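Local atomic coordinates of collagen adhesin (Staphylococcus aureus, PDB entry 1AMX), a protein that probably attaches the bacterium to collagen through its collagen-binding domain, a surface module of the MSCRAMM adhesin type. Residues K60-K65 with Q162-E167; S82-N87 with F137-K142. One frame throughout, in Å; residues are numbered along the deposited sequence.

Interaction 1 of 2, residues K60-K65 with Q162-E167; sequences KSYVSK and QEHGKE
Ser61 and Glu163 make the side-chain hydrogen bond of this contact: Ser61 OG donates to Glu163 OE1 at 2.8 Å, meeting the carboxylate oxygen on its anti side and a little out of the carboxylate plane. Two backbone bonds lie beside it. Ser64 N reaches Gln162 O at 2.8 Å in a nearly straight bond. The bond from His164 N to Tyr62 O is longer, 3.1 Å.

These two bonds bracket Val63 and Glu163, whose backbones form a single isolated beta bridge. The bridge ties the loop between strands 49-56 and 67-73 to the loop that follows strand 152-161, at the surface of the collagen-binding domain. On the second loop a type II turn from Glu163 to Lys166 has Gly165 at its positive-phi position. Gln162 braces the turn by sending NE2 to Lys166 O at 2.8 Å, the acceptor lying almost in the plane of the glutamine amide.

The aromatic part is edge-to-face. Tyr62 carries CG anti to its backbone N (chi1 177°), which brings CD2 over one face of the imidazole, 3.7 Å from His164 CG. The ring centroids of Tyr62 and His164 are 5.2 Å apart and their planes stand at 70°.

Aliphatic contact comes from Lys65 and Gln162, whose chains meet at about a right angle, with Lys65 CG 3.5 Å from Gln162 CB. Beyond that crossing the lysine bends, and its NZ forms a salt bridge with Glu168. A water joins Ser64 OG to the turn, taking the hydrogen of Gly165 N at 3.0 Å from that nitrogen.

Interaction 2 of 2, residues S82-N87 with F137-K142; sequences STLNIN and FSINYK
Leu84 drives its CD2 into the strand opposite, 3.7 Å from Tyr141 CB and 3.8 Å from Ile139 CG2. Strand segments 84-87 and 137-142 are antiparallel neighbours in one sheet of the beta-sandwich that forms the collagen-binding domain; the axes of these short segments run at 165°, 4.7 Å apart at closest.

The tight side is apolar. Ile86 and Ile139, a non-hydrogen-bonded pair, lie side by side, with Ile86 CG2 3.9 Å from Ile139 CG1. Helix 101-108 covers Leu84 and Ile86 through Ile102 and Phe105, while Val125 and Ile123 of the other sheet meet Ile139 and Tyr141.

The looser face is polar and partly exposed, carrying Asn85, Asn87, Ser138 and Asn140. Mutagenesis identified Asn85 and Asn140 as collagen-binding residues. They form a hydrogen-bonded pair with reciprocal backbone bonds, Asn85 N to Asn140 O being 2.9 Å, and their amide planes are turned 52° apart. Asn140 ND2 is held by Trp52 O, and Ser138 OG pairs with Asn55.

At the corner the strand bonds give way to a side chain: Thr83 OG1, set between its backbone N and carbonyl carbon (chi1 56°), accepts from Lys142 N and donates to Asp80 O. Beside it one water donates to both Thr83 O and Asn140 OD1, 2.8 Å from the first oxygen and 2.9 Å from the second.

In the fold
The centre of interaction 2 lies about 7 Å from the centre of the chain, that of interaction 1 about 18 Å; their centres are about 24 Å apart, and their nearest atoms, about 7 Å apart, do not touch. Regular strand pairing inside one sheet carries residues 82-87 and 137-142, with five buried residues among the eleven in contact. Between 60-65 and 162-167 a lone bridge joins two loops, and one residue of eight is buried. The chemistry follows: the inner contact has aliphatic and aromatic side chains on the buried side and collagen-binding asparagines on the other, whereas the peripheral one relies on a serine-carboxylate bond, an edge-to-face ring pair and two backbone bonds around the bridge.

Interaction 1 of 2, residues K60-K65 with Q162-E167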
# COMPACT_ATOMS: atom_id res chain seq x y z
N LYS A 60 6.07 -4.11 -13.27
CA LYS A 60 7.33 -3.38 -13.33
C LYS A 60 7.49 -2.61 -14.63
O LYS A 60 8.55 -2.65 -15.27
CB LYS A 60 8.50 -4.34 -13.13
CG LYS A 60 8.46 -5.11 -11.81
CD LYS A 60 9.40 -6.29 -11.88
CE LYS A 60 9.09 -7.30 -10.80
NZ LYS A 60 7.67 -7.71 -10.82
N SER A 61 6.44 -1.87 -14.98
CA SER A 61 6.42 -1.06 -16.18
C SER A 61 7.19 0.22 -15.94
O SER A 61 7.49 0.58 -14.79
CB SER A 61 4.98 -0.64 -16.47
OG SER A 61 4.12 -1.76 -16.39
N TYR A 62 7.51 0.86 -17.03
CA TYR A 62 8.10 2.18 -16.96
C TYR A 62 6.93 3.06 -16.61
O TYR A 62 5.79 2.79 -17.01
CB TYR A 62 8.74 2.56 -18.29
CG TYR A 62 9.31 3.97 -18.27
CD1 TYR A 62 10.59 4.20 -17.76
CD2 TYR A 62 8.54 5.04 -18.75
CE1 TYR A 62 11.11 5.49 -17.74
CE2 TYR A 62 9.06 6.33 -18.73
CZ TYR A 62 10.35 6.56 -18.23
OH TYR A 62 10.85 7.82 -18.24
N VAL A 63 7.18 4.10 -15.87
CA VAL A 63 6.11 4.97 -15.38
C VAL A 63 6.41 6.40 -15.84
O VAL A 63 7.54 6.88 -15.74
CB VAL A 63 6.08 4.82 -13.86
CG1 VAL A 63 6.14 6.16 -13.13
CG2 VAL A 63 4.82 4.12 -13.35
N SER A 64 5.37 7.07 -16.35
CA SER A 64 5.51 8.43 -16.94
C SER A 64 5.30 9.58 -15.94
O SER A 64 5.73 10.72 -16.19
CB SER A 64 4.49 8.63 -18.05
OG SER A 64 4.72 7.69 -19.08
N LYS A 65 4.62 9.29 -14.86
CA LYS A 65 4.37 10.30 -13.81
C LYS A 65 4.59 9.64 -12.43
O LYS A 65 4.77 8.42 -12.33
CB LYS A 65 2.95 10.90 -13.93
CG LYS A 65 1.81 9.88 -13.90
CD LYS A 65 0.41 10.53 -14.02
CE LYS A 65 -0.19 10.95 -12.67
NZ LYS A 65 -1.65 11.20 -12.70
N GLN A 162 0.49 6.76 -14.23
CA GLN A 162 0.45 6.59 -15.68
C GLN A 162 1.57 5.70 -16.16
O GLN A 162 2.75 6.03 -15.98
CB GLN A 162 0.51 7.92 -16.44
CG GLN A 162 0.57 7.69 -17.97
CD GLN A 162 0.50 8.96 -18.80
OE1 GLN A 162 1.07 9.98 -18.45
NE2 GLN A 162 -0.20 8.88 -19.93
N GLU A 163 1.21 4.55 -16.72
CA GLU A 163 2.22 3.65 -17.25
C GLU A 163 2.59 4.23 -18.59
O GLU A 163 1.80 4.96 -19.20
CB GLU A 163 1.68 2.27 -17.52
CG GLU A 163 1.23 1.54 -16.28
CD GLU A 163 0.70 0.17 -16.65
OE1 GLU A 163 1.53 -0.77 -16.94
OE2 GLU A 163 -0.56 -0.04 -16.68
N HIS A 164 3.77 3.86 -19.06
CA HIS A 164 4.30 4.29 -20.34
C HIS A 164 3.35 3.90 -21.50
O HIS A 164 3.03 2.72 -21.68
CB HIS A 164 5.64 3.58 -20.52
CG HIS A 164 6.44 4.07 -21.68
ND1 HIS A 164 7.30 3.24 -22.37
CD2 HIS A 164 6.55 5.29 -22.25
CE1 HIS A 164 7.92 3.94 -23.32
NE2 HIS A 164 7.47 5.18 -23.27
N GLY A 165 2.89 4.90 -22.25
CA GLY A 165 2.01 4.64 -23.38
C GLY A 165 0.54 4.34 -23.10
O GLY A 165 -0.22 4.03 -24.02
N LYS A 166 0.14 4.42 -21.85
CA LYS A 166 -1.24 4.14 -21.51
C LYS A 166 -1.91 5.38 -20.99
O LYS A 166 -1.27 6.43 -20.87
CB LYS A 166 -1.33 2.98 -20.54
CG LYS A 166 -0.76 1.72 -21.15
CD LYS A 166 -1.09 0.51 -20.35
CE LYS A 166 -0.61 -0.73 -21.10
NZ LYS A 166 -0.95 -1.98 -20.36
N GLU A 167 -3.22 5.30 -20.80
CA GLU A 167 -3.97 6.44 -20.32
C GLU A 167 -3.68 6.67 -18.85
O GLU A 167 -3.47 5.74 -18.08
CB GLU A 167 -5.47 6.24 -20.54
CG GLU A 167 -5.85 6.15 -22.00
CD GLU A 167 -7.21 5.48 -22.22
OE1 GLU A 167 -7.30 4.24 -21.99
OE2 GLU A 167 -8.17 6.19 -22.62
O HOH W 1 2.72 7.76 -21.53
O HOH W 2 2.67 7.11 -12.30

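Interaction 2 of 2, residues S82-N87 with F137-K142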
# COMPACT_ATOMS: atom_id res chain seq x y z
N SER A 82 3.79 -0.48 13.74
CA SER A 82 4.95 -1.33 13.89
C SER A 82 4.93 -2.52 12.91
O SER A 82 5.96 -3.18 12.72
CB SER A 82 5.04 -1.82 15.33
OG SER A 82 3.99 -2.71 15.62
N THR A 83 3.78 -2.82 12.30
CA THR A 83 3.71 -3.94 11.34
C THR A 83 3.94 -3.54 9.87
O THR A 83 3.89 -4.39 8.97
CB THR A 83 2.34 -4.65 11.34
OG1 THR A 83 1.30 -3.71 11.08
CG2 THR A 83 2.02 -5.34 12.66
N LEU A 84 4.19 -2.27 9.65
CA LEU A 84 4.38 -1.72 8.28
C LEU A 84 5.71 -2.20 7.68
O LEU A 84 6.79 -1.94 8.22
CB LEU A 84 4.38 -0.18 8.37
CG LEU A 84 4.25 0.57 7.04
CD1 LEU A 84 5.54 0.58 6.22
CD2 LEU A 84 3.16 0.01 6.12
N ASN A 85 5.60 -2.89 6.55
CA ASN A 85 6.78 -3.35 5.80
C ASN A 85 6.57 -3.12 4.30
O ASN A 85 5.44 -3.13 3.80
CB ASN A 85 7.13 -4.80 6.13
CG ASN A 85 6.10 -5.79 5.65
OD1 ASN A 85 5.41 -6.39 6.46
ND2 ASN A 85 5.97 -6.00 4.36
N ILE A 86 7.67 -2.92 3.59
CA ILE A 86 7.65 -2.63 2.16
C ILE A 86 8.62 -3.56 1.47
O ILE A 86 9.77 -3.70 1.91
CB ILE A 86 8.09 -1.18 1.94
CG1 ILE A 86 7.33 -0.27 2.93
CG2 ILE A 86 7.84 -0.77 0.48
CD1 ILE A 86 8.01 1.04 3.23
N ASN A 87 8.13 -4.26 0.47
CA ASN A 87 8.95 -5.17 -0.29
C ASN A 87 9.09 -4.59 -1.70
O ASN A 87 8.09 -4.38 -2.38
CB ASN A 87 8.28 -6.54 -0.38
CG ASN A 87 9.20 -7.60 -0.95
OD1 ASN A 87 10.42 -7.50 -0.89
ND2 ASN A 87 8.61 -8.65 -1.50
N PHE A 137 6.25 -2.58 -5.88
CA PHE A 137 6.25 -2.25 -4.46
C PHE A 137 5.05 -2.92 -3.82
O PHE A 137 3.92 -2.77 -4.28
CB PHE A 137 6.14 -0.73 -4.26
CG PHE A 137 7.26 0.06 -4.93
CD1 PHE A 137 7.14 0.45 -6.27
CD2 PHE A 137 8.42 0.39 -4.21
CE1 PHE A 137 8.17 1.17 -6.88
CE2 PHE A 137 9.45 1.10 -4.83
CZ PHE A 137 9.32 1.49 -6.17
N SER A 138 5.31 -3.67 -2.78
CA SER A 138 4.23 -4.30 -2.02
C SER A 138 4.30 -3.76 -0.60
O SER A 138 5.25 -4.04 0.12
CB SER A 138 4.37 -5.82 -1.99
OG SER A 138 3.30 -6.38 -1.23
N ILE A 139 3.35 -2.92 -0.24
CA ILE A 139 3.30 -2.34 1.08
C ILE A 139 2.28 -3.12 1.89
O ILE A 139 1.13 -3.26 1.49
CB ILE A 139 2.91 -0.86 0.99
CG1 ILE A 139 3.97 -0.10 0.18
CG2 ILE A 139 2.70 -0.26 2.40
CD1 ILE A 139 3.69 1.35 -0.03
N ASN A 140 2.71 -3.68 3.02
CA ASN A 140 1.82 -4.45 3.88
C ASN A 140 1.84 -3.91 5.30
O ASN A 140 2.84 -3.35 5.75
CB ASN A 140 2.23 -5.95 3.85
CG ASN A 140 1.58 -6.78 4.98
OD1 ASN A 140 2.29 -7.34 5.81
ND2 ASN A 140 0.26 -6.92 4.96
N TYR A 141 0.69 -4.00 5.96
CA TYR A 141 0.54 -3.57 7.34
C TYR A 141 -0.68 -4.28 7.90
O TYR A 141 -1.45 -4.92 7.17
CB TYR A 141 0.37 -2.05 7.43
CG TYR A 141 -0.80 -1.54 6.64
CD1 TYR A 141 -2.07 -1.52 7.19
CD2 TYR A 141 -0.64 -1.11 5.32
CE1 TYR A 141 -3.16 -1.09 6.46
CE2 TYR A 141 -1.73 -0.67 4.57
CZ TYR A 141 -2.98 -0.66 5.15
OH TYR A 141 -4.08 -0.25 4.43
N LYS A 142 -0.84 -4.20 9.21
CA LYS A 142 -1.97 -4.83 9.84
C LYS A 142 -2.71 -3.78 10.63
O LYS A 142 -2.14 -2.75 11.02
CB LYS A 142 -1.54 -5.87 10.87
CG LYS A 142 -1.10 -7.21 10.36
CD LYS A 142 -0.74 -8.11 11.54
CE LYS A 142 -0.51 -9.55 11.15
NZ LYS A 142 0.66 -9.70 10.29
O HOH W 3 2.52 -6.77 8.67